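Local structure of viral structural protein 4 (Bombyx mori cytoplasmic polyhedrosis virus, 6TZ0) at residues S152-Y164 with I172-T186. The protein binds GTP and probably assists the viral RNA-dependent RNA polymerase in transcription inside the particle. Numbering follows the deposited sequence.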
ATOM      1  N   SER B 152      52.351   1.582   5.518  1.00 30.18           N
ATOM      2  CA  SER B 152      50.945   1.850   5.760  1.00 30.18           C
ATOM      3  C   SER B 152      50.155   1.043   4.738  1.00 30.18           C
ATOM      4  O   SER B 152      50.681   0.103   4.136  1.00 30.18           O
ATOM      5  CB  SER B 152      50.669   3.360   5.705  1.00 30.18           C
ATOM      6  OG  SER B 152      50.924   3.866   4.411  1.00 30.18           O
ATOM      7  N   GLY B 153      48.884   1.387   4.546  1.00 29.14           N
ATOM      8  CA  GLY B 153      48.037   0.677   3.617  1.00 29.14           C
ATOM      9  C   GLY B 153      47.910   1.378   2.273  1.00 29.14           C
ATOM     10  O   GLY B 153      48.488   2.429   2.022  1.00 29.14           O
ATOM     11  N   LEU B 154      47.121   0.759   1.401  1.00 28.23           N
ATOM     12  CA  LEU B 154      46.839   1.281   0.071  1.00 28.23           C
ATOM     13  C   LEU B 154      45.460   1.925   0.065  1.00 28.23           C
ATOM     14  O   LEU B 154      44.456   1.240   0.257  1.00 28.23           O
ATOM     15  CB  LEU B 154      46.917   0.168  -0.972  1.00 28.23           C
ATOM     16  CG  LEU B 154      48.310  -0.390  -1.241  1.00 28.23           C
ATOM     17  CD1 LEU B 154      48.235  -1.576  -2.162  1.00 28.23           C
ATOM     18  CD2 LEU B 154      49.171   0.690  -1.852  1.00 28.23           C
ATOM     19  N   ALA B 155      45.414   3.230  -0.177  1.00 27.97           N
ATOM     20  CA  ALA B 155      44.152   3.956  -0.180  1.00 27.97           C
ATOM     21  C   ALA B 155      43.384   3.707  -1.468  1.00 27.97           C
ATOM     22  O   ALA B 155      43.964   3.654  -2.553  1.00 27.97           O
ATOM     23  CB  ALA B 155      44.396   5.452  -0.009  1.00 27.97           C
ATOM     24  N   LEU B 156      42.069   3.568  -1.343  1.00 27.87           N
ATOM     25  CA  LEU B 156      41.217   3.305  -2.493  1.00 27.87           C
ATOM     26  C   LEU B 156      40.944   4.610  -3.230  1.00 27.87           C
ATOM     27  O   LEU B 156      40.554   5.605  -2.616  1.00 27.87           O
ATOM     28  CB  LEU B 156      39.922   2.646  -2.027  1.00 27.87           C
ATOM     29  CG  LEU B 156      39.005   1.943  -3.022  1.00 27.87           C
ATOM     30  CD1 LEU B 156      38.371   0.772  -2.321  1.00 27.87           C
ATOM     31  CD2 LEU B 156      37.924   2.861  -3.499  1.00 27.87           C
ATOM     32  N   ILE B 157      41.143   4.605  -4.546  1.00 27.03           N
ATOM     33  CA  ILE B 157      41.179   5.827  -5.339  1.00 27.03           C
ATOM     34  C   ILE B 157      40.100   5.771  -6.412  1.00 27.03           C
ATOM     35  O   ILE B 157      40.060   4.829  -7.210  1.00 27.03           O
ATOM     36  CB  ILE B 157      42.564   6.032  -5.969  1.00 27.03           C
ATOM     37  CG1 ILE B 157      43.626   6.144  -4.883  1.00 27.03           C
ATOM     38  CG2 ILE B 157      42.575   7.280  -6.777  1.00 27.03           C
ATOM     39  CD1 ILE B 157      45.008   6.037  -5.399  1.00 27.03           C
ATOM     40  N   ILE B 158      39.240   6.790  -6.440  1.00 26.88           N
ATOM     41  CA  ILE B 158      38.114   6.870  -7.361  1.00 26.88           C
ATOM     42  C   ILE B 158      38.205   8.188  -8.118  1.00 26.88           C
ATOM     43  O   ILE B 158      38.516   9.226  -7.527  1.00 26.88           O
ATOM     44  CB  ILE B 158      36.768   6.785  -6.607  1.00 26.88           C
ATOM     45  CG1 ILE B 158      36.708   5.559  -5.715  1.00 26.88           C
ATOM     46  CG2 ILE B 158      35.614   6.644  -7.560  1.00 26.88           C
ATOM     47  CD1 ILE B 158      35.544   5.584  -4.778  1.00 26.88           C
ATOM     48  N   PHE B 159      37.931   8.156  -9.420  1.00 29.64           N
ATOM     49  CA  PHE B 159      37.724   9.389 -10.167  1.00 29.64           C
ATOM     50  C   PHE B 159      36.291   9.864  -9.973  1.00 29.64           C
ATOM     51  O   PHE B 159      35.382   9.068  -9.735  1.00 29.64           O
ATOM     52  CB  PHE B 159      37.985   9.201 -11.664  1.00 29.64           C
ATOM     53  CG  PHE B 159      39.428   8.995 -12.033  1.00 29.64           C
ATOM     54  CD1 PHE B 159      40.439   9.153 -11.109  1.00 29.64           C
ATOM     55  CD2 PHE B 159      39.770   8.695 -13.336  1.00 29.64           C
ATOM     56  CE1 PHE B 159      41.752   8.963 -11.467  1.00 29.64           C
ATOM     57  CE2 PHE B 159      41.085   8.518 -13.696  1.00 29.64           C
ATOM     58  CZ  PHE B 159      42.075   8.653 -12.759  1.00 29.64           C
ATOM     59  N   ASP B 160      36.073  11.169 -10.119  1.00 32.31           N
ATOM     60  CA  ASP B 160      34.748  11.744  -9.924  1.00 32.31           C
ATOM     61  C   ASP B 160      33.984  11.870 -11.244  1.00 32.31           C
ATOM     62  O   ASP B 160      33.190  12.796 -11.432  1.00 32.31           O
ATOM     63  CB  ASP B 160      34.862  13.097  -9.220  1.00 32.31           C
ATOM     64  CG  ASP B 160      33.587  13.504  -8.507  1.00 32.31           C
ATOM     65  OD1 ASP B 160      32.615  12.724  -8.527  1.00 32.31           O
ATOM     66  OD2 ASP B 160      33.554  14.613  -7.938  1.00 32.31           O
ATOM     67  N   ASP B 161      34.235  10.957 -12.173  1.00 31.83           N
ATOM     68  CA  ASP B 161      33.557  10.871 -13.455  1.00 31.83           C
ATOM     69  C   ASP B 161      32.481   9.796 -13.372  1.00 31.83           C
ATOM     70  O   ASP B 161      32.593   8.847 -12.601  1.00 31.83           O
ATOM     71  CB  ASP B 161      34.569  10.533 -14.552  1.00 31.83           C
ATOM     72  CG  ASP B 161      34.035  10.756 -15.943  1.00 31.83           C
ATOM     73  OD1 ASP B 161      32.885  11.213 -16.093  1.00 31.83           O
ATOM     74  OD2 ASP B 161      34.772  10.462 -16.900  1.00 31.83           O
ATOM     75  N   GLU B 162      31.435   9.944 -14.182  1.00 32.17           N
ATOM     76  CA  GLU B 162      30.356   8.959 -14.158  1.00 32.17           C
ATOM     77  C   GLU B 162      30.704   7.721 -14.978  1.00 32.17           C
ATOM     78  O   GLU B 162      30.370   6.597 -14.587  1.00 32.17           O
ATOM     79  CB  GLU B 162      29.058   9.592 -14.660  1.00 32.17           C
ATOM     80  CG  GLU B 162      27.849   8.674 -14.607  1.00 32.17           C
ATOM     81  CD  GLU B 162      26.576   9.348 -15.073  1.00 32.17           C
ATOM     82  OE1 GLU B 162      26.623  10.551 -15.402  1.00 32.17           O
ATOM     83  OE2 GLU B 162      25.529   8.672 -15.127  1.00 32.17           O
ATOM     84  N   LYS B 163      31.378   7.919 -16.115  1.00 30.48           N
ATOM     85  CA  LYS B 163      31.869   6.814 -16.931  1.00 30.48           C
ATOM     86  C   LYS B 163      32.901   5.977 -16.185  1.00 30.48           C
ATOM     87  O   LYS B 163      32.994   4.765 -16.407  1.00 30.48           O
ATOM     88  CB  LYS B 163      32.450   7.377 -18.228  1.00 30.48           C
ATOM     89  CG  LYS B 163      33.021   6.385 -19.225  1.00 30.48           C
ATOM     90  CD  LYS B 163      31.953   5.511 -19.826  1.00 30.48           C
ATOM     91  CE  LYS B 163      32.486   4.787 -21.046  1.00 30.48           C
ATOM     92  NZ  LYS B 163      33.597   3.861 -20.723  1.00 30.48           N
ATOM     93  N   TYR B 164      33.662   6.594 -15.283  1.00 28.76           N
ATOM     94  CA  TYR B 164      34.571   5.832 -14.437  1.00 28.76           C
ATOM     95  C   TYR B 164      33.804   5.036 -13.388  1.00 28.76           C
ATOM     96  O   TYR B 164      34.144   3.886 -13.104  1.00 28.76           O
ATOM     97  CB  TYR B 164      35.568   6.774 -13.764  1.00 28.76           C
ATOM     98  CG  TYR B 164      36.707   6.086 -13.042  1.00 28.76           C
ATOM     99  CD1 TYR B 164      37.855   5.709 -13.719  1.00 28.76           C
ATOM    100  CD2 TYR B 164      36.622   5.797 -11.684  1.00 28.76           C
ATOM    101  CE1 TYR B 164      38.887   5.081 -13.067  1.00 28.76           C
ATOM    102  CE2 TYR B 164      37.639   5.160 -11.032  1.00 28.76           C
ATOM    103  CZ  TYR B 164      38.770   4.806 -11.722  1.00 28.76           C
ATOM    104  OH  TYR B 164      39.790   4.180 -11.049  1.00 28.76           O
ATOM    105  N   ILE B 172      34.737  -3.762  -5.294  1.00 26.62           N
ATOM    106  CA  ILE B 172      35.280  -2.462  -4.915  1.00 26.62           C
ATOM    107  C   ILE B 172      34.175  -1.555  -4.378  1.00 26.62           C
ATOM    108  O   ILE B 172      34.375  -0.836  -3.391  1.00 26.62           O
ATOM    109  CB  ILE B 172      36.031  -1.836  -6.103  1.00 26.62           C
ATOM    110  CG1 ILE B 172      37.186  -2.738  -6.522  1.00 26.62           C
ATOM    111  CG2 ILE B 172      36.583  -0.468  -5.755  1.00 26.62           C
ATOM    112  CD1 ILE B 172      38.213  -2.946  -5.437  1.00 26.62           C
ATOM    113  N   ASN B 173      32.985  -1.614  -4.983  1.00 26.66           N
ATOM    114  CA  ASN B 173      31.830  -0.892  -4.456  1.00 26.66           C
ATOM    115  C   ASN B 173      31.428  -1.390  -3.078  1.00 26.66           C
ATOM    116  O   ASN B 173      30.940  -0.607  -2.258  1.00 26.66           O
ATOM    117  CB  ASN B 173      30.637  -1.026  -5.398  1.00 26.66           C
ATOM    118  CG  ASN B 173      30.793  -0.221  -6.654  1.00 26.66           C
ATOM    119  OD1 ASN B 173      31.270   0.908  -6.626  1.00 26.66           O
ATOM    120  ND2 ASN B 173      30.378  -0.791  -7.773  1.00 26.66           N
ATOM    121  N   GLN B 174      31.605  -2.685  -2.815  1.00 28.99           N
ATOM    122  CA  GLN B 174      31.371  -3.211  -1.475  1.00 28.99           C
ATOM    123  C   GLN B 174      32.402  -2.686  -0.485  1.00 28.99           C
ATOM    124  O   GLN B 174      32.091  -2.506   0.696  1.00 28.99           O
ATOM    125  CB  GLN B 174      31.392  -4.735  -1.515  1.00 28.99           C
ATOM    126  CG  GLN B 174      30.290  -5.315  -2.370  1.00 28.99           C
ATOM    127  CD  GLN B 174      30.441  -6.792  -2.614  1.00 28.99           C
ATOM    128  OE1 GLN B 174      31.327  -7.438  -2.068  1.00 28.99           O
ATOM    129  NE2 GLN B 174      29.616  -7.322  -3.497  1.00 28.99           N
ATOM    130  N   LEU B 175      33.626  -2.429  -0.947  1.00 26.94           N
ATOM    131  CA  LEU B 175      34.657  -1.890  -0.064  1.00 26.94           C
ATOM    132  C   LEU B 175      34.532  -0.392   0.183  1.00 26.94           C
ATOM    133  O   LEU B 175      35.085   0.088   1.177  1.00 26.94           O
ATOM    134  CB  LEU B 175      36.045  -2.169  -0.629  1.00 26.94           C
ATOM    135  CG  LEU B 175      36.448  -3.631  -0.712  1.00 26.94           C
ATOM    136  CD1 LEU B 175      37.784  -3.720  -1.395  1.00 26.94           C
ATOM    137  CD2 LEU B 175      36.493  -4.229   0.664  1.00 26.94           C
ATOM    138  N   ILE B 176      33.871   0.352  -0.711  1.00 26.69           N
ATOM    139  CA  ILE B 176      33.760   1.811  -0.564  1.00 26.69           C
ATOM    140  C   ILE B 176      33.014   2.193   0.710  1.00 26.69           C
ATOM    141  O   ILE B 176      33.377   3.165   1.384  1.00 26.69           O
ATOM    142  CB  ILE B 176      33.097   2.429  -1.819  1.00 26.69           C
ATOM    143  CG1 ILE B 176      34.007   2.327  -3.032  1.00 26.69           C
ATOM    144  CG2 ILE B 176      32.763   3.898  -1.645  1.00 26.69           C
ATOM    145  CD1 ILE B 176      33.302   2.638  -4.329  1.00 26.69           C
ATOM    146  N   ALA B 177      32.018   1.401   1.105  1.00 26.45           N
ATOM    147  CA  ALA B 177      31.177   1.728   2.251  1.00 26.45           C
ATOM    148  C   ALA B 177      31.897   1.650   3.591  1.00 26.45           C
ATOM    149  O   ALA B 177      31.362   2.144   4.587  1.00 26.45           O
ATOM    150  CB  ALA B 177      29.967   0.802   2.282  1.00 26.45           C
ATOM    151  N   TYR B 178      33.081   1.045   3.649  1.00 30.32           N
ATOM    152  CA  TYR B 178      33.803   0.865   4.902  1.00 30.32           C
ATOM    153  C   TYR B 178      35.205   1.448   4.808  1.00 30.32           C
ATOM    154  O   TYR B 178      36.136   0.962   5.449  1.00 30.32           O
ATOM    155  CB  TYR B 178      33.852  -0.609   5.283  1.00 30.32           C
ATOM    156  CG  TYR B 178      32.484  -1.180   5.537  1.00 30.32           C
ATOM    157  CD1 TYR B 178      31.856  -1.003   6.759  1.00 30.32           C
ATOM    158  CD2 TYR B 178      31.808  -1.872   4.545  1.00 30.32           C
ATOM    159  CE1 TYR B 178      30.600  -1.516   6.991  1.00 30.32           C
ATOM    160  CE2 TYR B 178      30.555  -2.385   4.767  1.00 30.32           C
ATOM    161  CZ  TYR B 178      29.955  -2.205   5.991  1.00 30.32           C
ATOM    162  OH  TYR B 178      28.703  -2.720   6.216  1.00 30.32           O
ATOM    163  N   THR B 179      35.359   2.496   4.009  1.00 29.33           N
ATOM    164  CA  THR B 179      36.643   3.087   3.677  1.00 29.33           C
ATOM    165  C   THR B 179      36.398   4.572   3.455  1.00 29.33           C
ATOM    166  O   THR B 179      35.321   4.961   3.007  1.00 29.33           O
ATOM    167  CB  THR B 179      37.232   2.419   2.418  1.00 29.33           C
ATOM    168  OG1 THR B 179      37.378   1.014   2.644  1.00 29.33           O
ATOM    169  CG2 THR B 179      38.587   2.966   2.042  1.00 29.33           C
ATOM    170  N   GLN B 180      37.367   5.400   3.831  1.00 29.96           N
ATOM    171  CA  GLN B 180      37.407   6.759   3.317  1.00 29.96           C
ATOM    172  C   GLN B 180      38.200   6.757   2.017  1.00 29.96           C
ATOM    173  O   GLN B 180      39.431   6.651   2.052  1.00 29.96           O
ATOM    174  CB  GLN B 180      38.053   7.715   4.316  1.00 29.96           C
ATOM    175  CG  GLN B 180      37.287   7.924   5.607  1.00 29.96           C
ATOM    176  CD  GLN B 180      35.905   8.487   5.376  1.00 29.96           C
ATOM    177  OE1 GLN B 180      34.903   7.854   5.699  1.00 29.96           O
ATOM    178  NE2 GLN B 180      35.843   9.667   4.777  1.00 29.96           N
ATOM    179  N   PRO B 181      37.554   6.856   0.861  1.00 28.07           N
ATOM    180  CA  PRO B 181      38.287   6.801  -0.401  1.00 28.07           C
ATOM    181  C   PRO B 181      38.915   8.150  -0.711  1.00 28.07           C
ATOM    182  O   PRO B 181      38.600   9.171  -0.104  1.00 28.07           O
ATOM    183  CB  PRO B 181      37.198   6.457  -1.414  1.00 28.07           C
ATOM    184  CG  PRO B 181      36.005   7.103  -0.865  1.00 28.07           C
ATOM    185  CD  PRO B 181      36.113   7.008   0.627  1.00 28.07           C
ATOM    186  N   HIS B 182      39.809   8.140  -1.685  1.00 27.23           N
ATOM    187  CA  HIS B 182      40.454   9.356  -2.156  1.00 27.23           C
ATOM    188  C   HIS B 182      39.831   9.728  -3.493  1.00 27.23           C
ATOM    189  O   HIS B 182      40.089   9.078  -4.507  1.00 27.23           O
ATOM    190  CB  HIS B 182      41.958   9.160  -2.286  1.00 27.23           C
ATOM    191  CG  HIS B 182      42.694  10.418  -2.614  1.00 27.23           C
ATOM    192  ND1 HIS B 182      42.904  10.839  -3.907  1.00 27.23           N
ATOM    193  CD2 HIS B 182      43.254  11.355  -1.816  1.00 27.23           C
ATOM    194  CE1 HIS B 182      43.567  11.980  -3.893  1.00 27.23           C
ATOM    195  NE2 HIS B 182      43.793  12.314  -2.637  1.00 27.23           N
ATOM    196  N   ILE B 183      39.019  10.773  -3.497  1.00 27.96           N
ATOM    197  CA  ILE B 183      38.218  11.142  -4.656  1.00 27.96           C
ATOM    198  C   ILE B 183      38.935  12.240  -5.424  1.00 27.96           C
ATOM    199  O   ILE B 183      39.273  13.283  -4.857  1.00 27.96           O
ATOM    200  CB  ILE B 183      36.815  11.587  -4.219  1.00 27.96           C
ATOM    201  CG1 ILE B 183      36.149  10.446  -3.456  1.00 27.96           C
ATOM    202  CG2 ILE B 183      35.984  11.973  -5.419  1.00 27.96           C
ATOM    203  CD1 ILE B 183      34.952  10.854  -2.687  1.00 27.96           C
ATOM    204  N   ILE B 184      39.168  12.011  -6.710  1.00 29.54           N
ATOM    205  CA  ILE B 184      39.906  12.938  -7.559  1.00 29.54           C
ATOM    206  C   ILE B 184      38.899  13.721  -8.389  1.00 29.54           C
ATOM    207  O   ILE B 184      38.131  13.107  -9.142  1.00 29.54           O
ATOM    208  CB  ILE B 184      40.897  12.199  -8.465  1.00 29.54           C
ATOM    209  CG1 ILE B 184      41.899  11.423  -7.628  1.00 29.54           C
ATOM    210  CG2 ILE B 184      41.612  13.169  -9.366  1.00 29.54           C
ATOM    211  CD1 ILE B 184      42.800  10.561  -8.440  1.00 29.54           C
ATOM    212  N   PRO B 185      38.867  15.048  -8.300  1.00 31.23           N
ATOM    213  CA  PRO B 185      37.892  15.817  -9.075  1.00 31.23           C
ATOM    214  C   PRO B 185      38.252  15.895 -10.549  1.00 31.23           C
ATOM    215  O   PRO B 185      39.415  15.801 -10.941  1.00 31.23           O
ATOM    216  CB  PRO B 185      37.948  17.202  -8.424  1.00 31.23           C
ATOM    217  CG  PRO B 185      39.308  17.288  -7.865  1.00 31.23           C
ATOM    218  CD  PRO B 185      39.656  15.910  -7.405  1.00 31.23           C
ATOM    219  N   THR B 186      37.219  16.058 -11.370  1.00 33.18           N
ATOM    220  CA  THR B 186      37.356  16.187 -12.812  1.00 33.18           C
ATOM    221  C   THR B 186      36.797  17.537 -13.232  1.00 33.18           C
ATOM    222  O   THR B 186      35.685  17.897 -12.836  1.00 33.18           O
ATOM    223  CB  THR B 186      36.622  15.061 -13.544  1.00 33.18           C
ATOM    224  OG1 THR B 186      35.224  15.130 -13.248  1.00 33.18           O
ATOM    225  CG2 THR B 186      37.154  13.704 -13.119  1.00 33.18           C
TER
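Leu156 lays its two methyls against helix 170-176: CD1 touches both Ile172 CG2 and Leu175 CB, each 4.1 Å away, while CD2 lies across Ile176 CG1. Its CG stands anti to the backbone N (chi1 -164°), which carries the branch to the helix just ahead of the strand 157-159. Ile158, two residues on and so on the same side of the chain, joins the same apolar layer; its CD1 meets Ile176 CD1 tip to tip at 3.7 Å and also touches Pro181 CB. On the other face of the two-stranded sheet, Ile184 CD1 touches both Ile157 CG2 at 3.7 Å and the edge of the Phe159 ring, whose CE1 lies 3.6 Å from it near the ring plane.

The strands 157-159 and 182-184 are parallel, and their backbones alternate partners in the manner of such a pair. Leu156 O receives His182 N at 2.8 Å, Ile158 gives its N to His182 O and takes Ile184 N on its own O, and Asp160 N closes the run on Ile184 O, with a more bent N-H...O angle of 132°. The chain between them runs through helices 162-166 and 170-176, and the crossover is a right-handed beta-alpha-beta unit in which helix 170-176 packs on Leu156 and Ile158. Tyr197 and Leu198 of helix 196-201 back the face bearing Ile157, Phe159 and Ile184, helices 41-60 and 70-79 meet Leu175, and Arg578 of the RNA-dependent RNA polymerase chain packs on Pro181, placing this small sheet beside the polymerase.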